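Local coordinates for protein 4-methyl-5(B-hydroxyethyl)-thiazole monophosphate biosynthesis enzyme (Vibrio cholerae O1 biovar El Tor, PDB 3OT1) that is of unknown function but belongs to the DJ-1/PfpI family and may take part in making the thiazole phosphate moiety of thiamine, at residues A[16-22]-A[50-56]. Residues are numbered along the deposited sequence; the frame is centred on the assembly and turned at random.
Sequences VAHGSEE and VQGSRGV
Leaving strand 11-16 of the DJ-1/PfpI core sheet, residues 16-22 span the loop from the end of that strand to the first residue of helix 22-34, starting with a type II turn from Ala17 to Ser20 whose Gly19 has positive phi (94°). Facing it, residues 50-56 run off strand 49-51 through a type I turn, Gly52 to Gly55, that closes a beta hairpin with strand 57-59. CA atoms come within 4.9 Å for His18 and Val50 and 4.1 Å for Gly19 and Ser53. Two backbone hydrogen bonds join the loops: Gly19 N to Gln51 O at 2.9 Å and Ser53 N to Ser20 O at 2.9 Å.

The hairpin turn closes over the carboxylate of Glu22, in the first turn of the helix with chi1 p. Glu22 OE2 accepts Arg54 N at 2.8 Å and Val56 N at 3.0 Å, while Glu22 OE1 takes Ser53 OG at 2.7 Å. Gly52 leaves room for this carboxylate, where a CB would clash with Glu22 OE2. Val16 CG2 packs on Val50 CG2 at 3.8 Å. Glu21, the N-cap residue, turns OE2 to Glu24 N, and its OE1 pairs with a basic side chain of the neighbouring subunit; the link from Glu21 OE1 to Arg54 NH1 is a long salt bridge, 3.6 Å. That same Arg54 NH1 donates to Ser53 OG at 2.8 Å.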
# COMPACT_ATOMS: atom_id res chain seq x y z
N VAL A 16 -8.27 -6.88 10.81
CA VAL A 16 -7.13 -6.05 11.16
C VAL A 16 -6.93 -6.09 12.67
O VAL A 16 -7.89 -6.25 13.43
CB VAL A 16 -7.33 -4.59 10.69
CG1 VAL A 16 -7.35 -4.56 9.17
CG2 VAL A 16 -8.58 -3.94 11.27
N ALA A 17 -5.69 -5.93 13.09
CA ALA A 17 -5.35 -5.93 14.51
C ALA A 17 -4.28 -4.90 14.77
O ALA A 17 -3.61 -4.41 13.87
CB ALA A 17 -4.82 -7.33 14.94
N HIS A 18 -4.10 -4.57 16.04
CA HIS A 18 -2.94 -3.82 16.48
C HIS A 18 -1.71 -4.53 15.96
O HIS A 18 -1.51 -5.71 16.21
CB HIS A 18 -2.94 -3.74 17.99
CG HIS A 18 -1.85 -2.91 18.57
ND1 HIS A 18 -1.48 -3.02 19.89
CD2 HIS A 18 -1.04 -1.99 18.02
CE1 HIS A 18 -0.49 -2.18 20.13
NE2 HIS A 18 -0.19 -1.55 19.01
N GLY A 19 -0.89 -3.83 15.19
CA GLY A 19 0.30 -4.41 14.64
C GLY A 19 0.17 -4.99 13.26
O GLY A 19 1.17 -5.48 12.71
N SER A 20 -1.02 -4.96 12.67
CA SER A 20 -1.15 -5.36 11.29
C SER A 20 -0.32 -4.46 10.38
O SER A 20 -0.16 -3.27 10.64
CB SER A 20 -2.61 -5.34 10.82
OG SER A 20 -3.39 -6.34 11.46
N GLU A 21 0.20 -5.05 9.32
CA GLU A 21 1.01 -4.33 8.33
C GLU A 21 0.04 -3.47 7.51
O GLU A 21 -0.81 -4.00 6.77
CB GLU A 21 1.82 -5.28 7.48
CG GLU A 21 3.22 -4.77 7.13
CD GLU A 21 3.20 -3.49 6.37
OE1 GLU A 21 4.18 -2.71 6.51
OE2 GLU A 21 2.23 -3.24 5.63
N GLU A 22 0.13 -2.17 7.70
CA GLU A 22 -0.87 -1.27 7.15
C GLU A 22 -0.81 -1.14 5.65
O GLU A 22 -1.86 -0.98 5.03
CB GLU A 22 -0.81 0.12 7.80
CG GLU A 22 0.58 0.76 7.87
CD GLU A 22 1.28 0.42 9.18
OE1 GLU A 22 1.75 -0.72 9.29
OE2 GLU A 22 1.33 1.27 10.08
N VAL A 50 -7.49 0.36 15.16
CA VAL A 50 -6.30 -0.32 15.62
C VAL A 50 -5.10 0.34 14.98
O VAL A 50 -5.16 0.82 13.84
CB VAL A 50 -6.36 -1.83 15.33
CG1 VAL A 50 -7.56 -2.47 16.06
CG2 VAL A 50 -6.37 -2.12 13.82
N GLN A 51 -3.98 0.35 15.68
CA GLN A 51 -2.79 1.01 15.17
C GLN A 51 -1.93 -0.01 14.43
O GLN A 51 -1.56 -1.05 14.98
CB GLN A 51 -2.02 1.67 16.29
CG GLN A 51 -0.99 2.63 15.75
CD GLN A 51 -0.48 3.61 16.76
OE1 GLN A 51 -0.39 3.33 17.97
NE2 GLN A 51 -0.11 4.80 16.27
N GLY A 52 -1.65 0.27 13.16
CA GLY A 52 -0.80 -0.56 12.37
C GLY A 52 0.63 -0.59 12.86
O GLY A 52 1.05 0.18 13.72
N SER A 53 1.39 -1.51 12.28
CA SER A 53 2.77 -1.76 12.67
C SER A 53 3.68 -0.55 12.60
O SER A 53 4.65 -0.49 13.35
CB SER A 53 3.31 -2.90 11.80
OG SER A 53 3.37 -2.56 10.41
N ARG A 54 3.41 0.36 11.67
CA ARG A 54 4.21 1.58 11.48
C ARG A 54 3.44 2.83 11.88
O ARG A 54 3.73 3.93 11.44
CB ARG A 54 4.74 1.68 10.05
CG ARG A 54 6.03 0.89 9.79
CD ARG A 54 5.82 -0.60 9.82
NE ARG A 54 7.05 -1.35 9.67
CZ ARG A 54 7.10 -2.67 9.63
NH1 ARG A 54 5.98 -3.37 9.61
NH2 ARG A 54 8.27 -3.28 9.57
N GLY A 55 2.44 2.65 12.73
CA GLY A 55 1.76 3.75 13.37
C GLY A 55 0.49 4.21 12.69
O GLY A 55 -0.21 5.04 13.24
N VAL A 56 0.19 3.70 11.50
CA VAL A 56 -0.96 4.17 10.74
C VAL A 56 -2.23 3.59 11.35
O VAL A 56 -2.34 2.36 11.50
CB VAL A 56 -0.83 3.80 9.25
CG1 VAL A 56 -2.10 4.17 8.48
CG2 VAL A 56 0.39 4.49 8.64